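PDB 3BUU: uncharacterized protein TP-0789 domain-containing protein from Nitrosomonas europaea ATCC 19718, which is of unknown function but belongs to the LolA superfamily, whose namesake carries lipoproteins across the periplasm, so it may bind lipid or lipoprotein. Local coordinates for residues A[122-126]-A[127-131]; A[49-52]-A[53-56]. One frame throughout, in Å; residues are numbered along the deposited sequence.

About half of the chain is strand, and its strands run antiparallel to their neighbours. From the N terminus it first reaches contact 2, where strand 39-51 turns back through G52, N53 and E54 into strand 55-62. Residues 49-56 close this loop locally, at the end of a hairpin that lies between strands 26-36 and 70-74. Contact 1 comes later. It turns strand 115-125 into strand 128-137, beside strand 146-152. The two contacts follow in series, neither enclosing nor crossing the other. The centres of contact 1 and contact 2 are about 32 Å apart, on opposite sides of the chain's centre. Contact 2 is partly buried, and contact 1 is a hairpin end at the surface.

Contact 1 of 2, residues A[122-126]-A[127-131]; sequences NESID and DEDYY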
ATOM      1  N   ASN A 122     -18.396   9.369 -12.845  1.00 10.23           N
ATOM      2  CA  ASN A 122     -17.281   9.843 -13.648  1.00 10.88           C
ATOM      3  C   ASN A 122     -16.979  11.283 -13.323  1.00 11.28           C
ATOM      4  O   ASN A 122     -17.900  12.022 -13.004  1.00 13.91           O
ATOM      5  CB  ASN A 122     -17.632   9.606 -15.131  1.00 13.12           C
ATOM      6  CG  ASN A 122     -17.688   8.095 -15.470  1.00 12.19           C
ATOM      7  OD1 ASN A 122     -16.808   7.349 -15.113  1.00 17.32           O
ATOM      8  ND2 ASN A 122     -18.769   7.654 -16.078  1.00 20.22           N
ATOM      9  N   GLU A 123     -15.718  11.686 -13.370  1.00 10.64           N
ATOM     10  CA  GLU A 123     -15.333  13.076 -13.153  1.00 13.13           C
ATOM     11  C   GLU A 123     -14.358  13.525 -14.216  1.00 12.95           C
ATOM     12  O   GLU A 123     -13.494  12.764 -14.618  1.00 13.29           O
ATOM     13  CB  GLU A 123     -14.612  13.251 -11.809  1.00 13.83           C
ATOM     14  CG  GLU A 123     -15.426  13.316 -10.590  1.00 17.52           C
ATOM     15  CD  GLU A 123     -14.675  13.699  -9.318  1.00 15.95           C
ATOM     16  OE1 GLU A 123     -13.521  14.179  -9.316  1.00 14.91           O
ATOM     17  OE2 GLU A 123     -15.346  13.552  -8.283  1.00 20.90           O
ATOM     18  N   SER A 124     -14.503  14.766 -14.648  1.00 14.66           N
ATOM     19  CA  SER A 124     -13.570  15.408 -15.542  0.50 17.55           C
ATOM     20  C   SER A 124     -12.770  16.395 -14.709  1.00 18.34           C
ATOM     21  O   SER A 124     -13.323  17.173 -13.945  1.00 19.21           O
ATOM     22  CB  SER A 124     -14.335  16.191 -16.617  0.50 18.46           C
ATOM     23  OG  SER A 124     -15.206  15.341 -17.338  0.50 21.04           O
ATOM     24  N   ILE A 125     -11.469  16.361 -14.835  1.00 19.35           N
ATOM     25  CA  ILE A 125     -10.661  17.321 -14.139  1.00 21.97           C
ATOM     26  C   ILE A 125      -9.790  17.690 -15.318  1.00 22.07           C
ATOM     27  O   ILE A 125      -8.890  16.928 -15.695  1.00 23.87           O
ATOM     28  CB  ILE A 125      -9.912  16.695 -12.891  1.00 20.89           C
ATOM     29  CG1 ILE A 125     -10.880  16.040 -11.879  1.00 23.23           C
ATOM     30  CG2 ILE A 125      -9.010  17.718 -12.194  1.00 23.01           C
ATOM     31  CD1 ILE A 125     -10.177  15.254 -10.728  1.00 22.28           C
ATOM     32  N   ASP A 126     -10.116  18.848 -15.925  1.00 24.67           N
ATOM     33  CA  ASP A 126      -9.480  19.324 -17.173  1.00 23.95           C
ATOM     34  C   ASP A 126      -9.856  18.569 -18.467  1.00 24.55           C
ATOM     35  O   ASP A 126     -11.038  18.317 -18.687  1.00 24.48           O
ATOM     36  CB  ASP A 126      -7.968  19.507 -17.000  1.00 25.72           C
ATOM     37  CG  ASP A 126      -7.490  20.923 -17.378  1.00 22.52           C
ATOM     38  OD1 ASP A 126      -8.171  21.668 -18.144  1.00 24.56           O
ATOM     39  OD2 ASP A 126      -6.398  21.266 -16.883  1.00 22.37           O
ATOM     40  N   ASP A 127      -8.908  18.232 -19.348  1.00 24.44           N
ATOM     41  CA  ASP A 127      -9.283  17.441 -20.522  1.00 24.71           C
ATOM     42  C   ASP A 127      -9.173  15.933 -20.257  1.00 23.15           C
ATOM     43  O   ASP A 127      -9.210  15.127 -21.218  1.00 24.22           O
ATOM     44  CB  ASP A 127      -8.605  17.894 -21.848  1.00 26.01           C
ATOM     45  CG  ASP A 127      -7.096  17.691 -21.860  1.00 28.10           C
ATOM     46  OD1 ASP A 127      -6.491  17.428 -20.796  1.00 30.74           O
ATOM     47  OD2 ASP A 127      -6.504  17.809 -22.957  1.00 31.66           O
ATOM     48  N   GLU A 128      -9.068  15.562 -18.964  1.00 20.81           N
ATOM     49  CA  GLU A 128      -8.976  14.174 -18.515  1.00 17.96           C
ATOM     50  C   GLU A 128     -10.227  13.698 -17.792  1.00 15.44           C
ATOM     51  O   GLU A 128     -10.734  14.344 -16.892  1.00 18.20           O
ATOM     52  CB  GLU A 128      -7.788  13.975 -17.587  1.00 18.40           C
ATOM     53  CG  GLU A 128      -6.456  14.201 -18.266  1.00 23.34           C
ATOM     54  CD  GLU A 128      -6.150  13.105 -19.247  1.00 27.05           C
ATOM     55  OE1 GLU A 128      -6.695  13.139 -20.375  1.00 31.30           O
ATOM     56  OE2 GLU A 128      -5.372  12.203 -18.891  1.00 24.20           O
ATOM     57  N   ASP A 129     -10.698  12.522 -18.173  1.00 12.90           N
ATOM     58  CA  ASP A 129     -11.862  11.919 -17.546  1.00 10.53           C
ATOM     59  C   ASP A 129     -11.400  10.743 -16.711  1.00  8.62           C
ATOM     60  O   ASP A 129     -10.517   9.996 -17.102  1.00  8.98           O
ATOM     61  CB  ASP A 129     -12.864  11.384 -18.586  1.00 12.92           C
ATOM     62  CG  ASP A 129     -13.320  12.439 -19.553  1.00 18.56           C
ATOM     63  OD1 ASP A 129     -13.737  13.485 -19.062  1.00 22.68           O
ATOM     64  OD2 ASP A 129     -13.295  12.213 -20.795  1.00 22.84           O
ATOM     65  N   TYR A 130     -12.061  10.584 -15.577  1.00  8.05           N
ATOM     66  CA  TYR A 130     -11.747   9.569 -14.606  1.00  7.04           C
ATOM     67  C   TYR A 130     -12.977   8.785 -14.261  1.00  6.96           C
ATOM     68  O   TYR A 130     -14.051   9.357 -14.086  1.00  9.62           O
ATOM     69  CB  TYR A 130     -11.168  10.203 -13.304  1.00  7.75           C
ATOM     70  CG  TYR A 130      -9.921  10.964 -13.557  1.00  8.33           C
ATOM     71  CD1 TYR A 130      -8.671  10.328 -13.568  1.00  8.59           C
ATOM     72  CD2 TYR A 130      -9.982  12.323 -13.822  1.00 11.18           C
ATOM     73  CE1 TYR A 130      -7.548  11.066 -13.864  1.00 10.09           C
ATOM     74  CE2 TYR A 130      -8.852  13.053 -14.092  1.00 13.65           C
ATOM     75  CZ  TYR A 130      -7.643  12.417 -14.141  1.00 12.49           C
ATOM     76  OH  TYR A 130      -6.509  13.159 -14.385  1.00 15.78           O
ATOM     77  N   TYR A 131     -12.816   7.482 -14.110  1.00  6.37           N
ATOM     78  CA  TYR A 131     -13.772   6.679 -13.377  1.00  5.95           C
ATOM     79  C   TYR A 131     -13.516   6.906 -11.896  1.00  6.78           C
ATOM     80  O   TYR A 131     -12.378   6.764 -11.457  1.00  7.88           O
ATOM     81  CB  TYR A 131     -13.572   5.192 -13.670  1.00  6.60           C
ATOM     82  CG  TYR A 131     -13.667   4.787 -15.104  1.00  6.08           C
ATOM     83  CD1 TYR A 131     -14.842   4.904 -15.811  1.00  6.81           C
ATOM     84  CD2 TYR A 131     -12.580   4.205 -15.750  1.00  7.81           C
ATOM     85  CE1 TYR A 131     -14.938   4.433 -17.147  1.00  8.83           C
ATOM     86  CE2 TYR A 131     -12.657   3.754 -17.060  1.00  7.92           C
ATOM     87  CZ  TYR A 131     -13.835   3.873 -17.772  1.00  8.28           C
ATOM     88  OH  TYR A 131     -13.927   3.404 -19.064  1.00 10.79           O
TER
HETATM   89  O   HOH W   1      -6.424  15.766 -14.664  1.00 27.63           O
HETATM   90  O   HOH W   2     -12.615  16.160 -19.447  1.00 29.74           O
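E123 and Y130 form an antiparallel hydrogen-bonded pair with two backbone bonds. E123 N gives to Y130 O at 3.0 Å, and Y130 N gives to E123 O at 2.8 Å. Nearer the turn, I125 N bonds E128 O at 3.0 Å. Residues I125 to E128 make a type II' turn, with D126 at positive phi (72°). A tight two-residue turn thus ends the hairpin.

Polar side chains meet on the face of S124 and D129. In one of its two conformers S124 OG donates to D129 OD1 at 2.9 Å. With chi1 -58° this OG stands beside its own backbone N and meets D129 OD1 nearly along the C-O axis. A water donates to both D129 OD1 and D126 O.

The Y130 ring lies on the other face. Its CE2 is 4.0 Å from I125 CB, and the ring also stacks with Y159. Its OH is 2.6 Å from a water O that donates to I125 O. Farther from the turn, N122 OD1 sits 3.2 Å from Y131 CD1, with amide and ring planes 56° apart.

D129 OD1 takes a water and, in that S124 conformer, also a hydroxyl. Such neutral donors would probably ease its negative charge.

Contact 2 of 2, residues A[49-52]-A[53-56]; sequences LSKG and NENS
K51 and N55 pair across the turn through their backbones, and this is the tight part of the contact. K51 N donates to N55 O at 2.9 Å. The return bond, N55 N to K51 O, is longer at 3.3 Å, and its donor stands above the carbonyl plane. E54 N adds a weak bond to the same K51 O. One step away from the turn, S50 and S56 form a non-hydrogen-bonded pair, and S56 CA lies 3.1 Å from L49 O in a CA-H...O contact. S50, N55 and S56 are all buried. S56 OG is bonded to A107 O, and N55 ND2 to M73 O on the next strand.

E54 and N55 both face K51, which makes a classic beta bulge at the start of strand 55-62. G52 leads into it at positive phi (62°), a shape that favours glycine. The N53 side chain leaves the hairpin at CB, and its amide bonds elsewhere: OD1 to A109 N and ND2 to N110 O.

The other side, round the K51 amine, is looser. E54 has two deposited conformers, and the one given brings its CG doubtfully close to K51 O. K51 CG is anti to its N (chi1 -166°), and the extended chain beyond passes obliquely over this E54 side chain. In the same conformer K51 CE lies 3.5 Å from E54 OE1, and the salt bridge from K51 NZ to that oxygen is long, 4.0 Å. K51 NZ is held more firmly by L215 O and by a water at 2.8 Å that also lies 3.0 Å from N55 OD1. With an alanine in place of K51, L215 O and this water would probably lose their common donor, and E54 its nearby positive charge.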
ATOM      1  N   LEU A  49       8.855  -8.065   0.228  1.00  6.84           N
ATOM      2  CA  LEU A  49       8.723  -9.292  -0.582  1.00  6.51           C
ATOM      3  C   LEU A  49       7.205  -9.475  -0.696  1.00  6.05           C
ATOM      4  O   LEU A  49       6.543  -9.776   0.282  1.00  7.43           O
ATOM      5  CB  LEU A  49       9.360 -10.456   0.161  1.00  7.44           C
ATOM      6  CG  LEU A  49      10.851 -10.293   0.447  1.00  8.50           C
ATOM      7  CD1 LEU A  49      11.374 -11.523   1.208  1.00 11.11           C
ATOM      8  CD2 LEU A  49      11.637 -10.064  -0.825  1.00 10.95           C
ATOM      9  N   SER A  50       6.684  -9.294  -1.902  1.00  6.40           N
ATOM     10  CA  SER A  50       5.260  -9.250  -2.142  1.00  7.13           C
ATOM     11  C   SER A  50       4.770 -10.445  -2.970  1.00  6.91           C
ATOM     12  O   SER A  50       5.226 -10.655  -4.109  1.00  6.87           O
ATOM     13  CB  SER A  50       4.922  -7.974  -2.871  1.00  8.27           C
ATOM     14  OG  SER A  50       3.574  -7.917  -3.283  1.00  8.33           O
ATOM     15  N   LYS A  51       3.813 -11.199  -2.419  1.00  7.86           N
ATOM     16  CA  LYS A  51       3.210 -12.304  -3.081  1.00  8.20           C
ATOM     17  C   LYS A  51       1.686 -12.108  -3.098  1.00  7.67           C
ATOM     18  O   LYS A  51       0.925 -12.784  -2.405  1.00  8.47           O
ATOM     19  CB  LYS A  51       3.640 -13.625  -2.455  1.00  9.62           C
ATOM     20  CG  LYS A  51       3.315 -14.813  -3.305  1.00 11.60           C
ATOM     21  CD  LYS A  51       3.884 -16.080  -2.691  1.00 11.88           C
ATOM     22  CE  LYS A  51       3.691 -17.233  -3.618  1.00 13.42           C
ATOM     23  NZ  LYS A  51       4.124 -18.465  -2.880  1.00 12.45           N
ATOM     24  N   GLY A  52       1.278 -11.097  -3.852  1.00  9.36           N
ATOM     25  CA  GLY A  52      -0.121 -10.733  -3.958  1.00  9.80           C
ATOM     26  C   GLY A  52      -0.678 -10.310  -2.613  1.00  8.64           C
ATOM     27  O   GLY A  52      -0.004  -9.754  -1.770  1.00 11.35           O
ATOM     28  N   ASN A  53      -1.929 -10.604  -2.414  1.00  8.08           N
ATOM     29  CA  ASN A  53      -2.573 -10.292  -1.159  1.00  8.51           C
ATOM     30  C   ASN A  53      -2.545 -11.463  -0.203  1.00 10.08           C
ATOM     31  O   ASN A  53      -3.042 -11.345   0.919  1.00 12.63           O
ATOM     32  CB  ASN A  53      -3.996  -9.824  -1.406  1.00  9.73           C
ATOM     33  CG  ASN A  53      -4.074  -8.432  -1.949  1.00  8.60           C
ATOM     34  OD1 ASN A  53      -3.062  -7.745  -2.091  1.00  9.33           O
ATOM     35  ND2 ASN A  53      -5.294  -7.997  -2.251  1.00 11.90           N
ATOM     36  N   GLU A  54      -1.912 -12.553  -0.683  0.50  9.89           N
ATOM     37  CA  GLU A  54      -1.723 -13.866  -0.013  0.50 10.88           C
ATOM     38  C   GLU A  54      -0.718 -13.804   1.127  0.50  8.33           C
ATOM     39  O   GLU A  54      -0.991 -14.215   2.250  0.50  9.00           O
ATOM     40  CB  GLU A  54      -1.378 -15.006  -1.025  0.50 10.30           C
ATOM     41  CG  GLU A  54      -0.028 -14.968  -1.689  0.50 17.54           C
ATOM     42  CD  GLU A  54       0.106 -15.991  -2.776  0.50 15.88           C
ATOM     43  OE1 GLU A  54       0.382 -17.168  -2.426  0.50 22.45           O
ATOM     44  OE2 GLU A  54      -0.074 -15.654  -3.980  0.50 21.23           O
ATOM     45  N   ASN A  55       0.476 -13.335   0.795  1.00  6.99           N
ATOM     46  CA  ASN A  55       1.650 -13.348   1.669  1.00  6.75           C
ATOM     47  C   ASN A  55       2.530 -12.180   1.350  1.00  6.38           C
ATOM     48  O   ASN A  55       2.664 -11.788   0.206  1.00  6.95           O
ATOM     49  CB  ASN A  55       2.508 -14.621   1.467  1.00  8.72           C
ATOM     50  CG  ASN A  55       1.877 -15.831   2.023  1.00 12.55           C
ATOM     51  OD1 ASN A  55       1.445 -16.671   1.273  1.00 16.57           O
ATOM     52  ND2 ASN A  55       1.796 -15.928   3.336  1.00 13.01           N
ATOM     53  N   SER A  56       3.215 -11.651   2.377  1.00  6.14           N
ATOM     54  CA  SER A  56       4.262 -10.705   2.138  1.00  6.10           C
ATOM     55  C   SER A  56       5.144 -10.652   3.375  1.00  5.70           C
ATOM     56  O   SER A  56       4.755 -11.092   4.475  1.00  6.21           O
ATOM     57  CB  SER A  56       3.732  -9.332   1.801  1.00  6.56           C
ATOM     58  OG  SER A  56       3.047  -8.788   2.898  1.00  7.20           O
TER
HETATM   59  O   HOH W   3       2.621 -18.676  -0.575  1.00 16.94           O